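Alpha-1,3-glucanase (Bacillus circulans, PDB 5ZRU) probably hydrolyses alpha-1,3-glucan as a GH87-type glucanase, of which this chain is the calcium- and zinc-binding catalytic unit. Local coordinates at residues 63-77 with 142-156. Numbering follows the deposited sequence.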
loop_
_atom_site.group_PDB
_atom_site.type_symbol
_atom_site.label_atom_id
_atom_site.label_comp_id
_atom_site.label_asym_id
_atom_site.label_seq_id
_atom_site.Cartn_x
_atom_site.Cartn_y
_atom_site.Cartn_z
ATOM N N TYR A 63 7.975 -18.842 20.487
ATOM C CA TYR A 63 8.865 -18.265 19.494
ATOM C C TYR A 63 8.556 -18.799 18.104
ATOM O O TYR A 63 7.979 -19.878 17.935
ATOM C CB TYR A 63 10.336 -18.532 19.837
ATOM C CG TYR A 63 10.734 -19.994 19.775
ATOM C CD1 TYR A 63 11.112 -20.581 18.573
ATOM C CD2 TYR A 63 10.752 -20.774 20.922
ATOM C CE1 TYR A 63 11.483 -21.914 18.508
ATOM C CE2 TYR A 63 11.132 -22.106 20.874
ATOM C CZ TYR A 63 11.495 -22.669 19.664
ATOM O OH TYR A 63 11.867 -23.993 19.603
ATOM N N ALA A 64 8.958 -18.009 17.111
ATOM C CA ALA A 64 9.094 -18.427 15.722
ATOM C C ALA A 64 10.549 -18.235 15.315
ATOM O O ALA A 64 11.161 -17.208 15.630
ATOM C CB ALA A 64 8.183 -17.618 14.793
ATOM N N GLN A 65 11.101 -19.214 14.609
ATOM C CA GLN A 65 12.521 -19.213 14.301
ATOM C C GLN A 65 12.724 -19.621 12.850
ATOM O O GLN A 65 12.088 -20.560 12.365
ATOM C CB GLN A 65 13.266 -20.154 15.253
ATOM C CG GLN A 65 14.749 -20.307 15.020
ATOM C CD GLN A 65 15.404 -21.093 16.146
ATOM O OE1 GLN A 65 15.152 -20.833 17.324
ATOM N NE2 GLN A 65 16.237 -22.069 15.787
ATOM N N TRP A 66 13.611 -18.906 12.159
ATOM C CA TRP A 66 13.943 -19.183 10.773
ATOM C C TRP A 66 15.437 -19.441 10.640
ATOM O O TRP A 66 16.241 -18.905 11.406
ATOM C CB TRP A 66 13.571 -18.013 9.860
ATOM C CG TRP A 66 12.108 -17.787 9.678
ATOM C CD1 TRP A 66 11.326 -18.292 8.685
ATOM C CD2 TRP A 66 11.260 -16.963 10.479
ATOM N NE1 TRP A 66 10.034 -17.850 8.826
ATOM C CE2 TRP A 66 9.968 -17.026 9.915
ATOM C CE3 TRP A 66 11.462 -16.188 11.623
ATOM C CZ2 TRP A 66 8.885 -16.347 10.461
ATOM C CZ3 TRP A 66 10.379 -15.520 12.169
ATOM C CH2 TRP A 66 9.110 -15.605 11.587
ATOM N N THR A 67 15.805 -20.246 9.649
ATOM C CA THR A 67 17.201 -20.451 9.287
ATOM C C THR A 67 17.478 -19.776 7.951
ATOM O O THR A 67 16.784 -20.039 6.965
ATOM C CB THR A 67 17.546 -21.940 9.204
ATOM O OG1 THR A 67 17.228 -22.561 10.447
ATOM C CG2 THR A 67 19.038 -22.128 8.936
ATOM N N ILE A 68 18.495 -18.912 7.927
ATOM C CA ILE A 68 18.818 -18.169 6.712
ATOM C C ILE A 68 19.207 -19.139 5.607
ATOM O O ILE A 68 20.005 -20.060 5.820
ATOM C CB ILE A 68 19.938 -17.163 6.996
ATOM C CG1 ILE A 68 19.535 -16.252 8.159
ATOM C CG2 ILE A 68 20.258 -16.357 5.749
ATOM C CD1 ILE A 68 18.260 -15.446 7.877
ATOM N N ARG A 69 18.650 -18.929 4.417
ATOM C CA ARG A 69 18.867 -19.809 3.276
ATOM C C ARG A 69 20.213 -19.540 2.607
ATOM O O ARG A 69 20.795 -18.463 2.765
ATOM C CB ARG A 69 17.759 -19.618 2.246
ATOM C CG ARG A 69 16.350 -19.848 2.737
ATOM C CD ARG A 69 15.370 -19.458 1.636
ATOM N NE ARG A 69 14.006 -19.461 2.126
ATOM C CZ ARG A 69 13.275 -18.371 2.311
ATOM N NH1 ARG A 69 13.764 -17.171 2.015
ATOM N NH2 ARG A 69 12.040 -18.491 2.773
ATOM N N PRO A 70 20.725 -20.508 1.840
ATOM C CA PRO A 70 21.922 -20.256 1.022
ATOM C C PRO A 70 21.747 -19.027 0.140
ATOM O O PRO A 70 20.686 -18.801 -0.444
ATOM C CB PRO A 70 22.050 -21.530 0.181
ATOM C CG PRO A 70 21.390 -22.594 0.996
ATOM C CD PRO A 70 20.267 -21.906 1.744
ATOM N N GLY A 71 22.801 -18.221 0.057
ATOM C CA GLY A 71 22.778 -17.034 -0.767
ATOM C C GLY A 71 21.934 -15.891 -0.247
ATOM O O GLY A 71 21.793 -14.886 -0.952
ATOM N N GLU A 72 21.369 -15.996 0.950
ATOM C CA GLU A 72 20.514 -14.953 1.504
ATOM C C GLU A 72 21.119 -14.420 2.802
ATOM O O GLU A 72 22.225 -14.796 3.202
ATOM C CB GLU A 72 19.091 -15.486 1.720
ATOM C CG GLU A 72 18.439 -15.898 0.418
ATOM C CD GLU A 72 17.019 -16.387 0.579
ATOM O OE1 GLU A 72 16.371 -16.088 1.613
ATOM O OE2 GLU A 72 16.557 -17.086 -0.341
ATOM N N GLY A 73 20.385 -13.523 3.457
ATOM C CA GLY A 73 20.842 -12.944 4.708
ATOM C C GLY A 73 20.901 -11.429 4.667
ATOM O O GLY A 73 20.245 -10.809 3.823
ATOM N N GLY A 74 21.675 -10.821 5.563
ATOM C CA GLY A 74 21.800 -9.378 5.632
ATOM C C GLY A 74 21.549 -8.866 7.033
ATOM O O GLY A 74 21.217 -9.611 7.951
ATOM N N ASP A 75 21.733 -7.553 7.195
ATOM C CA ASP A 75 21.564 -6.928 8.498
ATOM C C ASP A 75 20.282 -6.108 8.625
ATOM O O ASP A 75 20.007 -5.598 9.714
ATOM C CB ASP A 75 22.784 -6.057 8.851
ATOM C CG ASP A 75 23.328 -5.255 7.671
ATOM O OD1 ASP A 75 23.007 -5.547 6.504
ATOM O OD2 ASP A 75 24.115 -4.319 7.925
ATOM N N GLY A 76 19.488 -5.973 7.565
ATOM C CA GLY A 76 18.222 -5.265 7.636
ATOM C C GLY A 76 17.063 -6.228 7.757
ATOM O O GLY A 76 16.880 -7.100 6.908
ATOM N N VAL A 77 16.288 -6.092 8.838
ATOM C CA VAL A 77 15.162 -6.983 9.095
ATOM C C VAL A 77 13.885 -6.161 9.202
ATOM O O VAL A 77 13.833 -5.188 9.958
ATOM C CB VAL A 77 15.350 -7.819 10.375
ATOM C CG1 VAL A 77 14.193 -8.818 10.512
ATOM C CG2 VAL A 77 16.701 -8.553 10.359
ATOM N N TRP A 142 14.502 -3.081 11.806
ATOM C CA TRP A 142 15.680 -2.782 12.614
ATOM C C TRP A 142 16.901 -3.327 11.890
ATOM O O TRP A 142 16.786 -4.122 10.959
ATOM C CB TRP A 142 15.563 -3.378 14.026
ATOM C CG TRP A 142 15.528 -4.899 14.052
ATOM C CD1 TRP A 142 16.601 -5.740 14.129
ATOM C CD2 TRP A 142 14.366 -5.739 14.000
ATOM N NE1 TRP A 142 16.183 -7.049 14.128
ATOM C CE2 TRP A 142 14.815 -7.078 14.057
ATOM C CE3 TRP A 142 12.990 -5.489 13.923
ATOM C CZ2 TRP A 142 13.940 -8.160 14.028
ATOM C CZ3 TRP A 142 12.117 -6.568 13.893
ATOM C CH2 TRP A 142 12.595 -7.891 13.955
ATOM N N LYS A 143 18.078 -2.891 12.336
ATOM C CA LYS A 143 19.340 -3.344 11.768
ATOM C C LYS A 143 20.082 -4.191 12.792
ATOM O O LYS A 143 20.116 -3.853 13.980
ATOM C CB LYS A 143 20.221 -2.167 11.340
ATOM C CG LYS A 143 19.726 -1.439 10.111
ATOM C CD LYS A 143 20.658 -0.304 9.718
ATOM C CE LYS A 143 20.651 0.819 10.744
ATOM N NZ LYS A 143 21.390 2.021 10.227
ATOM N N MET A 144 20.656 -5.292 12.326
ATOM C CA MET A 144 21.475 -6.160 13.159
ATOM C C MET A 144 22.895 -5.610 13.244
ATOM O O MET A 144 23.376 -4.946 12.322
ATOM C CB MET A 144 21.507 -7.574 12.575
ATOM C CG MET A 144 20.135 -8.144 12.264
ATOM S SD MET A 144 19.169 -8.306 13.771
ATOM C CE MET A 144 20.125 -9.520 14.658
ATOM N N ASP A 145 23.579 -5.911 14.353
ATOM C CA ASP A 145 24.960 -5.450 14.509
ATOM C C ASP A 145 25.889 -6.081 13.486
ATOM O O ASP A 145 26.878 -5.458 13.086
ATOM C CB ASP A 145 25.481 -5.750 15.913
ATOM C CG ASP A 145 24.734 -4.999 16.985
ATOM O OD1 ASP A 145 24.891 -5.358 18.172
ATOM O OD2 ASP A 145 23.981 -4.064 16.643
ATOM N N THR A 146 25.623 -7.318 13.083
ATOM C CA THR A 146 26.365 -7.959 12.010
ATOM C C THR A 146 25.373 -8.656 11.092
ATOM O O THR A 146 24.314 -9.103 11.545
ATOM C CB THR A 146 27.388 -8.982 12.534
ATOM O OG1 THR A 146 26.697 -10.074 13.146
ATOM C CG2 THR A 146 28.323 -8.339 13.561
ATOM N N PRO A 147 25.688 -8.764 9.803
ATOM C CA PRO A 147 24.740 -9.387 8.871
ATOM C C PRO A 147 24.477 -10.848 9.214
ATOM O O PRO A 147 25.385 -11.600 9.579
ATOM C CB PRO A 147 25.437 -9.252 7.509
ATOM C CG PRO A 147 26.406 -8.132 7.676
ATOM C CD PRO A 147 26.873 -8.231 9.113
ATOM N N LEU A 148 23.213 -11.239 9.093
ATOM C CA LEU A 148 22.840 -12.643 9.120
ATOM C C LEU A 148 23.434 -13.367 7.918
ATOM O O LEU A 148 23.433 -12.849 6.796
ATOM C CB LEU A 148 21.316 -12.774 9.110
ATOM C CG LEU A 148 20.614 -12.162 10.321
ATOM C CD1 LEU A 148 19.171 -11.794 9.995
ATOM C CD2 LEU A 148 20.668 -13.119 11.512
ATOM N N GLN A 149 23.931 -14.574 8.152
ATOM C CA GLN A 149 24.575 -15.387 7.134
ATOM C C GLN A 149 23.813 -16.694 6.945
ATOM O O GLN A 149 23.126 -17.154 7.862
ATOM C CB GLN A 149 26.027 -15.704 7.529
ATOM C CG GLN A 149 26.821 -14.513 8.039
ATOM C CD GLN A 149 27.856 -14.038 7.045
ATOM O OE1 GLN A 149 27.602 -13.998 5.839
ATOM N NE2 GLN A 149 29.038 -13.681 7.543
ATOM N N PRO A 150 23.913 -17.316 5.768
ATOM C CA PRO A 150 23.281 -18.628 5.568
ATOM C C PRO A 150 23.620 -19.592 6.697
ATOM O O PRO A 150 24.767 -19.687 7.138
ATOM C CB PRO A 150 23.864 -19.091 4.228
ATOM C CG PRO A 150 24.128 -17.807 3.490
ATOM C CD PRO A 150 24.562 -16.816 4.539
ATOM N N GLY A 151 22.601 -20.288 7.196
ATOM C CA GLY A 151 22.758 -21.167 8.328
ATOM C C GLY A 151 22.477 -20.536 9.675
ATOM O O GLY A 151 22.221 -21.265 10.642
ATOM N N ASP A 152 22.538 -19.208 9.780
ATOM C CA ASP A 152 22.152 -18.552 11.022
ATOM C C ASP A 152 20.684 -18.828 11.309
ATOM O O ASP A 152 19.872 -18.979 10.397
ATOM C CB ASP A 152 22.366 -17.038 10.942
ATOM C CG ASP A 152 23.816 -16.630 11.094
ATOM O OD1 ASP A 152 24.657 -17.470 11.507
ATOM O OD2 ASP A 152 24.117 -15.458 10.786
ATOM N N THR A 153 20.339 -18.892 12.587
ATOM C CA THR A 153 18.943 -18.950 12.988
ATOM C C THR A 153 18.580 -17.624 13.634
ATOM O O THR A 153 19.309 -17.135 14.500
ATOM C CB THR A 153 18.677 -20.103 13.952
ATOM O OG1 THR A 153 19.474 -19.930 15.129
ATOM C CG2 THR A 153 19.019 -21.428 13.286
ATOM N N ILE A 154 17.480 -17.027 13.191
ATOM C CA ILE A 154 16.950 -15.827 13.823
ATOM C C ILE A 154 15.614 -16.200 14.445
ATOM O O ILE A 154 14.750 -16.800 13.786
ATOM C CB ILE A 154 16.837 -14.650 12.834
ATOM C CG1 ILE A 154 16.195 -13.430 13.521
ATOM C CG2 ILE A 154 16.120 -15.095 11.557
ATOM C CD1 ILE A 154 16.342 -12.102 12.735
ATOM N N ARG A 155 15.485 -15.925 15.737
ATOM C CA ARG A 155 14.315 -16.304 16.512
ATOM C C ARG A 155 13.639 -15.039 17.006
ATOM O O ARG A 155 14.313 -14.133 17.511
ATOM C CB ARG A 155 14.692 -17.195 17.703
ATOM C CG ARG A 155 13.539 -17.437 18.661
ATOM C CD ARG A 155 13.963 -18.237 19.886
ATOM N NE ARG A 155 14.444 -19.563 19.534
ATOM C CZ ARG A 155 14.503 -20.582 20.389
ATOM N NH1 ARG A 155 14.094 -20.426 21.643
ATOM N NH2 ARG A 155 14.963 -21.751 19.987
ATOM N N ILE A 156 12.320 -14.978 16.840
ATOM C CA ILE A 156 11.479 -13.944 17.432
ATOM C C ILE A 156 10.752 -14.585 18.607
ATOM O O ILE A 156 10.013 -15.555 18.423
ATOM C CB ILE A 156 10.473 -13.379 16.418
ATOM C CG1 ILE A 156 11.167 -12.938 15.114
ATOM C CG2 ILE A 156 9.681 -12.240 17.045
ATOM C CD1 ILE A 156 12.286 -11.923 15.302
HETATM O O HOH W 1 25.672 -5.069 10.310
#
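Arg-155 grips Gln-65 side-on: OE1 of Gln-65 accepts from Arg-155 NE at 2.6 Å and from Arg-155 NH2 at 2.8 Å, and lies in the guanidinium plane. The same plane is stacked on Tyr-63, with Arg-155 CZ 3.5 Å from the ring centroid and the planes 6° apart, a cation-pi contact over the face. Tyr-63 CG sits between its backbone N and carbonyl carbon (chi1 66°), which swings the ring over the arginine, while NH1 of Arg-155 is hydrogen-bonded to OE1 of Gln-157. With an alanine here, Gln-65 OE1 would probably lose both guanidinium donors and the Tyr-63 ring its stacked cation.

Beneath this cluster, strands 63-67 and 153-156 run antiparallel, their axes 162° apart. Ala-64 with Ile-156 and Trp-66 with Ile-154 are the hydrogen-bonded pairs, each with reciprocal N-H...O bonds. Beyond two type II turns, 69-72 and 149-152, the register shifts by two and Gly-74 pairs with Leu-148. The chain then turns a corner at Asp-75 before Val-77 N bonds Trp-142 O and Trp-142 N bonds Val-77 O, both at 2.9 Å.

The interior side is largely apolar, though Trp-142 NE1 is buried there without a partner. Val-77 CG1 lies over the six-membered ring of Trp-142, 4.1 Å from its centroid, and CG2 meets Met-144, Leu-148 and Ile-154. In the connection after strand 63-67, Ile-68 CG1 reaches Leu-148 CB at 4.0 Å, and Ile-173 of strand 166-174 touches both residues.

Connections 68-75 and 145-152, paired with each other, thus carry both chains between the two antiparallel sheets of the D1 region. Two donors on one amide oxygen and the ring stack fix the guanidinium's plane on the more exposed face, whereas apolar contacts dominate the interior.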